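Local coordinates for Rho-related gtp-binding protein RHOD (Homo sapiens, PDB 2J1L) that belongs to the Rho group of Ras-family small GTP-binding proteins and binds guanosine-5'-diphosphate together with a magnesium ion, at residues V144-D149 / L186-R191; V38-G43 / L109-D114; P140-G145 / Q201-V206. All coordinates share one frame; numbering follows the deposited sequence.

Interaction 1. Residues V144-D149 / L186-R191. With GDP (guanosine-5'-diphosphate), chain B.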
loop_
_atom_site.group_PDB
_atom_site.type_symbol
_atom_site.label_atom_id
_atom_site.label_comp_id
_atom_site.label_asym_id
_atom_site.label_seq_id
_atom_site.Cartn_x
_atom_site.Cartn_y
_atom_site.Cartn_z
ATOM N N VAL A 144 3.144 -0.606 1.533
ATOM C CA VAL A 144 2.558 -1.858 1.113
ATOM C C VAL A 144 3.272 -2.321 -0.153
ATOM O O VAL A 144 3.279 -1.615 -1.146
ATOM C CB VAL A 144 1.002 -1.725 0.852
ATOM C CG1 VAL A 144 0.362 -3.087 0.415
ATOM C CG2 VAL A 144 0.287 -1.176 2.095
ATOM N N GLY A 145 3.873 -3.501 -0.135
ATOM C CA GLY A 145 4.426 -4.086 -1.360
ATOM C C GLY A 145 3.406 -4.941 -2.084
ATOM O O GLY A 145 2.921 -5.897 -1.506
ATOM N N CYS A 146 3.087 -4.609 -3.330
ATOM C CA CYS A 146 2.035 -5.278 -4.103
ATOM C C CYS A 146 2.552 -6.266 -5.179
ATOM O O CYS A 146 3.714 -6.217 -5.584
ATOM C CB CYS A 146 1.186 -4.237 -4.805
ATOM S SG CYS A 146 0.337 -3.051 -3.675
ATOM N N LYS A 147 1.662 -7.142 -5.643
ATOM C CA LYS A 147 1.976 -8.123 -6.663
ATOM C C LYS A 147 3.088 -9.094 -6.232
ATOM O O LYS A 147 3.921 -9.494 -7.059
ATOM C CB LYS A 147 2.384 -7.438 -7.969
ATOM C CG LYS A 147 1.536 -6.261 -8.383
ATOM C CD LYS A 147 1.702 -6.016 -9.888
ATOM C CE LYS A 147 1.290 -4.618 -10.299
ATOM N NZ LYS A 147 1.986 -4.190 -11.550
ATOM N N THR A 148 3.090 -9.488 -4.955
ATOM C CA THR A 148 4.127 -10.396 -4.425
ATOM C C THR A 148 4.169 -11.755 -5.149
ATOM O O THR A 148 5.162 -12.492 -5.072
ATOM C CB THR A 148 3.944 -10.651 -2.925
ATOM O OG1 THR A 148 2.636 -11.199 -2.684
ATOM C CG2 THR A 148 4.107 -9.345 -2.122
ATOM N N ASP A 149 3.100 -12.081 -5.864
ATOM C CA ASP A 149 3.068 -13.301 -6.659
ATOM C C ASP A 149 4.116 -13.297 -7.780
ATOM O O ASP A 149 4.577 -14.367 -8.217
ATOM C CB ASP A 149 1.669 -13.523 -7.239
ATOM C CG ASP A 149 1.185 -12.353 -8.059
ATOM O OD1 ASP A 149 0.958 -11.257 -7.473
ATOM O OD2 ASP A 149 1.021 -12.526 -9.282
ATOM N N LEU A 186 3.909 -4.111 4.877
ATOM C CA LEU A 186 3.108 -5.278 4.594
ATOM C C LEU A 186 3.184 -5.586 3.125
ATOM O O LEU A 186 3.536 -4.740 2.314
ATOM C CB LEU A 186 1.668 -5.008 4.975
ATOM C CG LEU A 186 1.428 -4.629 6.442
ATOM C CD1 LEU A 186 0.190 -3.713 6.591
ATOM C CD2 LEU A 186 1.317 -5.902 7.280
ATOM N N GLU A 187 2.837 -6.812 2.793
ATOM C CA GLU A 187 2.871 -7.306 1.425
ATOM C C GLU A 187 1.628 -8.104 1.132
ATOM O O GLU A 187 1.074 -8.771 2.027
ATOM C CB GLU A 187 4.017 -8.265 1.259
ATOM C CG GLU A 187 5.332 -7.617 1.263
ATOM C CD GLU A 187 6.439 -8.622 1.024
ATOM O OE1 GLU A 187 6.184 -9.841 1.120
ATOM O OE2 GLU A 187 7.565 -8.178 0.731
ATOM N N CYS A 188 1.239 -8.093 -0.135
ATOM C CA CYS A 188 0.066 -8.819 -0.566
ATOM C C CYS A 188 0.131 -9.069 -2.052
ATOM O O CYS A 188 0.926 -8.453 -2.761
ATOM C CB CYS A 188 -1.162 -7.992 -0.268
ATOM S SG CYS A 188 -1.070 -6.404 -1.082
ATOM N N SER A 189 -0.711 -9.990 -2.500
ATOM C CA SER A 189 -0.969 -10.203 -3.905
ATOM C C SER A 189 -2.468 -10.105 -4.102
ATOM O O SER A 189 -3.212 -10.917 -3.559
ATOM C CB SER A 189 -0.481 -11.588 -4.346
ATOM O OG SER A 189 -0.847 -11.846 -5.700
ATOM N N ALA A 190 -2.920 -9.111 -4.856
ATOM C CA ALA A 190 -4.331 -9.000 -5.167
ATOM C C ALA A 190 -4.746 -10.147 -6.085
ATOM O O ALA A 190 -5.882 -10.612 -6.042
ATOM C CB ALA A 190 -4.622 -7.666 -5.804
ATOM N N ARG A 191 -3.811 -10.627 -6.900
ATOM C CA ARG A 191 -4.088 -11.718 -7.827
ATOM C C ARG A 191 -4.464 -13.020 -7.120
ATOM O O ARG A 191 -5.379 -13.705 -7.555
ATOM C CB ARG A 191 -2.878 -11.961 -8.737
ATOM C CG ARG A 191 -3.054 -13.117 -9.728
ATOM C CD ARG A 191 -4.123 -12.784 -10.768
ATOM N NE ARG A 191 -3.623 -11.792 -11.727
ATOM C CZ ARG A 191 -3.281 -12.044 -12.993
ATOM N NH1 ARG A 191 -3.401 -13.267 -13.509
ATOM N NH2 ARG A 191 -2.826 -11.049 -13.755
HETATM P PB GDP B . -2.870 1.041 -10.335
HETATM O O1B GDP B . -4.282 0.992 -9.843
HETATM O O2B GDP B . -1.908 1.431 -9.258
HETATM O O3B GDP B . -2.782 2.022 -11.477
HETATM O O3A GDP B . -2.471 -0.428 -10.813
HETATM P PA GDP B . -3.669 -1.436 -11.242
HETATM O O1A GDP B . -4.477 -1.936 -10.067
HETATM O O2A GDP B . -4.593 -0.708 -12.184
HETATM O "O5'" GDP B . -2.881 -2.674 -11.921
HETATM C "C5'" GDP B . -1.841 -2.462 -12.866
HETATM C "C4'" GDP B . -1.476 -3.762 -13.560
HETATM O "O4'" GDP B . -0.927 -4.751 -12.668
HETATM C "C3'" GDP B . -2.723 -4.417 -14.155
HETATM O "O3'" GDP B . -2.366 -5.262 -15.264
HETATM C "C2'" GDP B . -3.207 -5.317 -13.062
HETATM O "O2'" GDP B . -3.983 -6.402 -13.542
HETATM C "C1'" GDP B . -1.889 -5.826 -12.551
HETATM N N9 GDP B . -2.009 -6.267 -11.161
HETATM C C8 GDP B . -2.622 -5.653 -10.130
HETATM N N7 GDP B . -2.457 -6.381 -8.988
HETATM C C5 GDP B . -1.737 -7.468 -9.302
HETATM C C6 GDP B . -1.214 -8.625 -8.578
HETATM O O6 GDP B . -1.414 -8.783 -7.338
HETATM N N1 GDP B . -0.515 -9.507 -9.299
HETATM C C2 GDP B . -0.286 -9.371 -10.623
HETATM N N2 GDP B . 0.429 -10.323 -11.267
HETATM N N3 GDP B . -0.732 -8.334 -11.354
HETATM C C4 GDP B . -1.446 -7.381 -10.734
HETATM O O HOH W 1 -0.982 -6.731 -4.545
#
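C188 runs alongside G145-T148 and is gripped at both its amide and its carbonyl. Its N donates to G145 O at 3.1 Å, continuing the parallel pairing that G145 N begins on L186 O. Its O receives T148 N at 3.3 Å; this bond is straight at hydrogen (173°), but the donor stands above the carbonyl plane. The C188 CB bond points away from segment 144-149, yet SG still rests 3.9 Å from V144 CG1. T148 adds an apolar touch: its methyl, CG2, passes at a slant beside the E187 side chain, 3.6 Å from E187 CB.

D149 and S189 carry the contact into the nucleotide pocket. With CG set between its own backbone N and carbonyl carbon (chi1 56°), the D149 carboxylate faces both S189 and the guanine. S189 OG donates to D149 OD1 at 2.6 Å, arriving 57° out of the carboxylate plane, and also bonds to L192 N. The guanine is read by both oxygens: GDP N1 donates to D149 OD1 at 2.9 Å and GDP N2 to D149 OD2 at 3.0 Å. R191 N donates to GDP O6, while the K147 chain lies over one face of the base, its CG 3.6 Å from GDP C5, and R191 CB lies against the other. CKTD thus occupies the place of the NKxD motif of Ras-family G proteins, and S189-R191 that of the SAK motif. A water accepting from K147 N and A190 N ties the two loops.

Strand 184-187 is the sheet edge beside strand 141-146. Just after this strand, C188 packs on V196 and V199 of helix 196-209 and on L50 of helix 47-55, and A190 meets V53.

Interaction 2. Residues V38-G43 / L109-D114. With GDP (guanosine-5'-diphosphate), chain B.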
loop_
_atom_site.group_PDB
_atom_site.type_symbol
_atom_site.label_atom_id
_atom_site.label_comp_id
_atom_site.label_asym_id
_atom_site.label_seq_id
_atom_site.Cartn_x
_atom_site.Cartn_y
_atom_site.Cartn_z
ATOM N N VAL A 38 -6.067 6.222 2.408
ATOM C CA VAL A 38 -5.689 6.804 1.114
ATOM C C VAL A 38 -4.618 5.955 0.472
ATOM O O VAL A 38 -3.590 5.684 1.085
ATOM C CB VAL A 38 -5.196 8.258 1.244
ATOM C CG1 VAL A 38 -4.763 8.795 -0.115
ATOM C CG2 VAL A 38 -6.298 9.139 1.852
ATOM N N LEU A 39 -4.875 5.500 -0.752
ATOM C CA LEU A 39 -3.872 4.736 -1.495
ATOM C C LEU A 39 -3.021 5.693 -2.333
ATOM O O LEU A 39 -3.549 6.530 -3.081
ATOM C CB LEU A 39 -4.522 3.694 -2.400
ATOM C CG LEU A 39 -5.478 2.646 -1.810
ATOM C CD1 LEU A 39 -5.790 1.594 -2.861
ATOM C CD2 LEU A 39 -4.912 1.997 -0.591
ATOM N N VAL A 40 -1.704 5.556 -2.215
ATOM C CA VAL A 40 -0.757 6.452 -2.878
ATOM C C VAL A 40 0.351 5.609 -3.512
ATOM O O VAL A 40 0.719 4.571 -3.012
ATOM C CB VAL A 40 -0.249 7.488 -1.834
ATOM C CG1 VAL A 40 0.990 8.198 -2.280
ATOM C CG2 VAL A 40 -1.364 8.506 -1.541
ATOM N N GLY A 41 0.858 6.012 -4.656
ATOM C CA GLY A 41 1.876 5.195 -5.324
ATOM C C GLY A 41 1.817 5.367 -6.813
ATOM O O GLY A 41 0.857 5.923 -7.354
ATOM N N ASP A 42 2.865 4.896 -7.477
ATOM C CA ASP A 42 2.957 5.024 -8.935
ATOM C C ASP A 42 1.770 4.366 -9.628
ATOM O O ASP A 42 1.187 3.394 -9.119
ATOM C CB ASP A 42 4.248 4.383 -9.454
ATOM C CG ASP A 42 5.497 5.219 -9.158
ATOM O OD1 ASP A 42 5.419 6.190 -8.350
ATOM O OD2 ASP A 42 6.570 4.886 -9.735
ATOM N N GLY A 43 1.418 4.899 -10.791
ATOM C CA GLY A 43 0.422 4.281 -11.652
ATOM C C GLY A 43 0.895 2.904 -12.054
ATOM O O GLY A 43 2.078 2.702 -12.303
ATOM N N LEU A 109 -2.305 6.391 5.539
ATOM C CA LEU A 109 -1.833 6.429 4.160
ATOM C C LEU A 109 -1.142 5.129 3.868
ATOM O O LEU A 109 -0.297 4.690 4.669
ATOM C CB LEU A 109 -0.805 7.528 3.993
ATOM C CG LEU A 109 -1.302 8.945 3.759
ATOM C CD1 LEU A 109 -0.108 9.842 3.882
ATOM C CD2 LEU A 109 -1.963 9.097 2.384
ATOM N N LEU A 110 -1.496 4.516 2.742
ATOM C CA LEU A 110 -0.826 3.332 2.263
ATOM C C LEU A 110 -0.022 3.754 1.066
ATOM O O LEU A 110 -0.579 4.040 0.009
ATOM C CB LEU A 110 -1.822 2.254 1.862
ATOM C CG LEU A 110 -2.825 1.775 2.934
ATOM C CD1 LEU A 110 -3.716 0.645 2.363
ATOM C CD2 LEU A 110 -2.101 1.305 4.196
ATOM N N LEU A 111 1.292 3.840 1.253
ATOM C CA LEU A 111 2.235 4.075 0.173
ATOM C C LEU A 111 2.556 2.741 -0.498
ATOM O O LEU A 111 3.268 1.931 0.066
ATOM C CB LEU A 111 3.521 4.690 0.715
ATOM C CG LEU A 111 3.439 6.079 1.339
ATOM C CD1 LEU A 111 4.818 6.789 1.227
ATOM C CD2 LEU A 111 2.338 6.946 0.703
ATOM N N CYS A 112 2.049 2.555 -1.712
ATOM C CA CYS A 112 2.107 1.280 -2.431
ATOM C C CYS A 112 3.203 1.220 -3.488
ATOM O O CYS A 112 3.476 2.197 -4.175
ATOM C CB CYS A 112 0.779 1.050 -3.151
ATOM S SG CYS A 112 -0.613 0.902 -2.020
ATOM N N PHE A 113 3.817 0.054 -3.634
ATOM C CA PHE A 113 4.686 -0.174 -4.787
ATOM C C PHE A 113 4.594 -1.614 -5.297
ATOM O O PHE A 113 4.196 -2.503 -4.563
ATOM C CB PHE A 113 6.122 0.173 -4.443
ATOM C CG PHE A 113 6.742 -0.766 -3.461
ATOM C CD1 PHE A 113 6.620 -0.540 -2.090
ATOM C CD2 PHE A 113 7.453 -1.875 -3.903
ATOM C CE1 PHE A 113 7.196 -1.400 -1.191
ATOM C CE2 PHE A 113 8.038 -2.730 -3.003
ATOM C CZ PHE A 113 7.904 -2.499 -1.640
ATOM N N ASP A 114 4.962 -1.813 -6.562
ATOM C CA ASP A 114 5.012 -3.138 -7.191
ATOM C C ASP A 114 6.363 -3.752 -6.826
ATOM O O ASP A 114 7.408 -3.134 -7.093
ATOM C CB ASP A 114 4.864 -2.932 -8.705
ATOM C CG ASP A 114 4.915 -4.214 -9.509
ATOM O OD1 ASP A 114 5.413 -5.238 -8.992
ATOM O OD2 ASP A 114 4.468 -4.185 -10.694
HETATM P PB GDP B . -2.870 1.041 -10.335
HETATM O O1B GDP B . -4.282 0.992 -9.843
HETATM O O2B GDP B . -1.908 1.431 -9.258
HETATM O O3B GDP B . -2.782 2.022 -11.477
HETATM O O3A GDP B . -2.471 -0.428 -10.813
HETATM P PA GDP B . -3.669 -1.436 -11.242
HETATM O O1A GDP B . -4.477 -1.936 -10.067
HETATM O O2A GDP B . -4.593 -0.708 -12.184
HETATM O "O5'" GDP B . -2.881 -2.674 -11.921
HETATM C "C5'" GDP B . -1.841 -2.462 -12.866
HETATM C "C4'" GDP B . -1.476 -3.762 -13.560
HETATM O "O4'" GDP B . -0.927 -4.751 -12.668
HETATM C "C3'" GDP B . -2.723 -4.417 -14.155
HETATM O "O3'" GDP B . -2.366 -5.262 -15.264
HETATM C "C2'" GDP B . -3.207 -5.317 -13.062
HETATM O "O2'" GDP B . -3.983 -6.402 -13.542
HETATM C "C1'" GDP B . -1.889 -5.826 -12.551
HETATM N N9 GDP B . -2.009 -6.267 -11.161
HETATM C C8 GDP B . -2.622 -5.653 -10.130
HETATM N N7 GDP B . -2.457 -6.381 -8.988
HETATM C C5 GDP B . -1.737 -7.468 -9.302
HETATM C C6 GDP B . -1.214 -8.625 -8.578
HETATM O O6 GDP B . -1.414 -8.783 -7.338
HETATM N N1 GDP B . -0.515 -9.507 -9.299
HETATM C C2 GDP B . -0.286 -9.371 -10.623
HETATM N N2 GDP B . 0.429 -10.323 -11.267
HETATM N N3 GDP B . -0.732 -8.334 -11.354
HETATM C C4 GDP B . -1.446 -7.381 -10.734
HETATM O O HOH W 2 5.296 3.458 -5.913
#
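L39 and L110 both set CG anti to their own carbonyl carbon (chi1 -56° and -57°), which lays the two side chains side by side on one sheet face, L39 CD2 3.5 Å from L110 CD1. On the other face V40 turns CG1 anti to its backbone N (chi1 164°), where it meets L111 CD2 at 3.5 Å. Beside this pair, L109 CD2 comes within 3.5 Å of V38 CB.

Between the faces the backbones are in parallel register, V38 opposite L109 and V40 opposite L111. L110 N donates to V38 O at 2.9 Å, and V40 is held at both ends, with V40 N bonded to L110 O at 2.9 Å and C112 N to V40 O at 2.7 Å. Past G41 the strands diverge, and a water takes over, accepting from D42 N and donating to C112 O at 2.8 Å. The D42 carboxylate is engaged outside the contact, by N123 and W128.

These are neighbouring central strands of the Ras-family sheet; the first runs directly into a glycine-rich loop consistent with a P-loop, where D42 O accepts from K47 NZ, a lysine that also bonds GDP.

Interaction 3. Residues P140-G145 / Q201-V206; sequences PIIVVG and QEAAEV
E202 opens the contact from the helix side, offering mainly its backbone: I142 CD1 comes to 4.1 Å from E202 C, and the E202 side chain continues over strand 184-187, onto A184 and L186. A203 follows and takes the tip of the same isoleucine. I142 CD1 lies 3.7 Å from A203 CA and 4.3 Å from A203 CB, so the small methyl of the alanine lets the isoleucine reach the helix backbone itself. The extended I142 chain, with chi2 at 178°, is what carries CD1 across the gap.

V206 closes the contact one turn after E202, to which its N is bonded through E202 O at 2.8 Å. Its two methyls divide the work. CG1, anti to the backbone N (chi1 172°), meets P140 CB at 3.6 Å, the valine and proline side chains reaching past one another from opposing backbones. CG2 lies looser, 4.3 Å from I142 CD1. P140 and I142 thus each meet a different methyl of V206; the side-chain contacts are apolar, and I142 also packs on helix backbone.

The segment axes approach to 9.7 Å and run nearly antiparallel, at 168°, placing helix 196-209 along one face of the Ras-family sheet. Beneath it, I142 also packs on L110 of strand 106-114 and L186 of strand 184-187, while A204 and E205 lean on V77 of strand 69-77.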
loop_
_atom_site.group_PDB
_atom_site.type_symbol
_atom_site.label_atom_id
_atom_site.label_comp_id
_atom_site.label_asym_id
_atom_site.label_seq_id
_atom_site.Cartn_x
_atom_site.Cartn_y
_atom_site.Cartn_z
ATOM N N PRO A 140 -0.543 8.604 9.808
ATOM C CA PRO A 140 0.300 7.411 9.798
ATOM C C PRO A 140 0.487 6.799 8.406
ATOM O O PRO A 140 -0.443 6.802 7.603
ATOM C CB PRO A 140 -0.460 6.423 10.695
ATOM C CG PRO A 140 -1.542 7.209 11.343
ATOM C CD PRO A 140 -1.843 8.343 10.437
ATOM N N ILE A 141 1.690 6.267 8.165
ATOM C CA ILE A 141 2.088 5.658 6.903
ATOM C C ILE A 141 2.346 4.170 7.111
ATOM O O ILE A 141 3.062 3.789 8.054
ATOM C CB ILE A 141 3.413 6.254 6.378
ATOM C CG1 ILE A 141 3.275 7.750 6.035
ATOM C CG2 ILE A 141 3.932 5.420 5.195
ATOM N N ILE A 142 1.740 3.347 6.243
ATOM C CA ILE A 142 2.113 1.970 6.039
ATOM C C ILE A 142 2.626 1.826 4.608
ATOM O O ILE A 142 1.970 2.286 3.667
ATOM C CB ILE A 142 0.907 1.068 6.124
ATOM C CG1 ILE A 142 0.353 1.016 7.532
ATOM C CG2 ILE A 142 1.249 -0.339 5.657
ATOM C CD1 ILE A 142 -0.881 0.153 7.614
ATOM N N VAL A 143 3.776 1.177 4.439
ATOM C CA VAL A 143 4.298 0.842 3.109
ATOM C C VAL A 143 3.749 -0.495 2.720
ATOM O O VAL A 143 3.890 -1.443 3.495
ATOM C CB VAL A 143 5.842 0.746 3.102
ATOM C CG1 VAL A 143 6.361 0.160 1.776
ATOM C CG2 VAL A 143 6.451 2.112 3.355
ATOM N N VAL A 144 3.144 -0.606 1.533
ATOM C CA VAL A 144 2.558 -1.858 1.113
ATOM C C VAL A 144 3.272 -2.321 -0.153
ATOM O O VAL A 144 3.279 -1.615 -1.146
ATOM C CB VAL A 144 1.002 -1.725 0.852
ATOM C CG1 VAL A 144 0.362 -3.087 0.415
ATOM C CG2 VAL A 144 0.287 -1.176 2.095
ATOM N N GLY A 145 3.873 -3.501 -0.135
ATOM C CA GLY A 145 4.426 -4.086 -1.360
ATOM C C GLY A 145 3.406 -4.941 -2.084
ATOM O O GLY A 145 2.921 -5.897 -1.506
ATOM N N GLN A 201 -6.885 -4.356 7.522
ATOM C CA GLN A 201 -7.096 -4.495 8.953
ATOM C C GLN A 201 -5.991 -3.825 9.756
ATOM O O GLN A 201 -6.266 -3.178 10.761
ATOM C CB GLN A 201 -7.163 -5.973 9.348
ATOM C CG GLN A 201 -8.548 -6.548 9.263
ATOM C CD GLN A 201 -8.591 -7.964 9.730
ATOM O OE1 GLN A 201 -9.112 -8.246 10.808
ATOM N NE2 GLN A 201 -8.035 -8.876 8.937
ATOM N N GLU A 202 -4.745 -4.020 9.342
ATOM C CA GLU A 202 -3.633 -3.275 9.925
ATOM C C GLU A 202 -3.853 -1.789 9.747
ATOM O O GLU A 202 -3.725 -1.017 10.685
ATOM C CB GLU A 202 -2.315 -3.646 9.270
ATOM C CG GLU A 202 -1.468 -4.562 10.141
ATOM C CD GLU A 202 -1.001 -3.873 11.419
ATOM O OE1 GLU A 202 -0.081 -3.019 11.350
ATOM O OE2 GLU A 202 -1.566 -4.192 12.493
ATOM N N ALA A 203 -4.187 -1.402 8.525
ATOM C CA ALA A 203 -4.534 -0.027 8.215
ATOM C C ALA A 203 -5.517 0.531 9.270
ATOM O O ALA A 203 -5.241 1.539 9.929
ATOM C CB ALA A 203 -5.127 0.042 6.809
ATOM N N ALA A 204 -6.645 -0.153 9.449
ATOM C CA ALA A 204 -7.648 0.235 10.440
ATOM C C ALA A 204 -7.078 0.329 11.858
ATOM O O ALA A 204 -7.299 1.310 12.547
ATOM C CB ALA A 204 -8.801 -0.750 10.409
ATOM N N GLU A 205 -6.359 -0.701 12.290
ATOM C CA GLU A 205 -5.791 -0.726 13.635
ATOM C C GLU A 205 -4.874 0.487 13.811
ATOM O O GLU A 205 -5.019 1.266 14.762
ATOM C CB GLU A 205 -5.053 -2.057 13.913
ATOM C CG GLU A 205 -5.986 -3.175 14.451
ATOM C CD GLU A 205 -5.434 -4.631 14.343
ATOM O OE1 GLU A 205 -5.032 -5.076 13.241
ATOM O OE2 GLU A 205 -5.454 -5.354 15.372
ATOM N N VAL A 206 -3.968 0.671 12.858
ATOM C CA VAL A 206 -3.067 1.817 12.883
ATOM C C VAL A 206 -3.819 3.168 12.940
ATOM O O VAL A 206 -3.503 4.009 13.783
ATOM C CB VAL A 206 -2.102 1.773 11.696
ATOM C CG1 VAL A 206 -1.299 3.066 11.602
ATOM C CG2 VAL A 206 -1.182 0.563 11.842
#

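How the interactions relate
Strand 141-146 joins the three contacts: it contributes a segment to interactions 1 and 3, which share V144 and G145, and pairs with strand 106-114 of interaction 2. L109 O and I142 N, 2.9 Å apart, probably bond interaction 2 to interaction 3, as C146 N and F113 O, at 2.7 Å, probably do interactions 1 and 2. At the pocket, K147 NZ makes a salt bridge to D114 OD2 at 2.6 Å, linking the base side of the GDP site to the strand beside the one that leads into the phosphate-side loop. Interaction 3 stands back from the nucleotide, its centre about 13 Å from that of interaction 1, yet L186 CD1 packs 3.7 Å from I142 CG2.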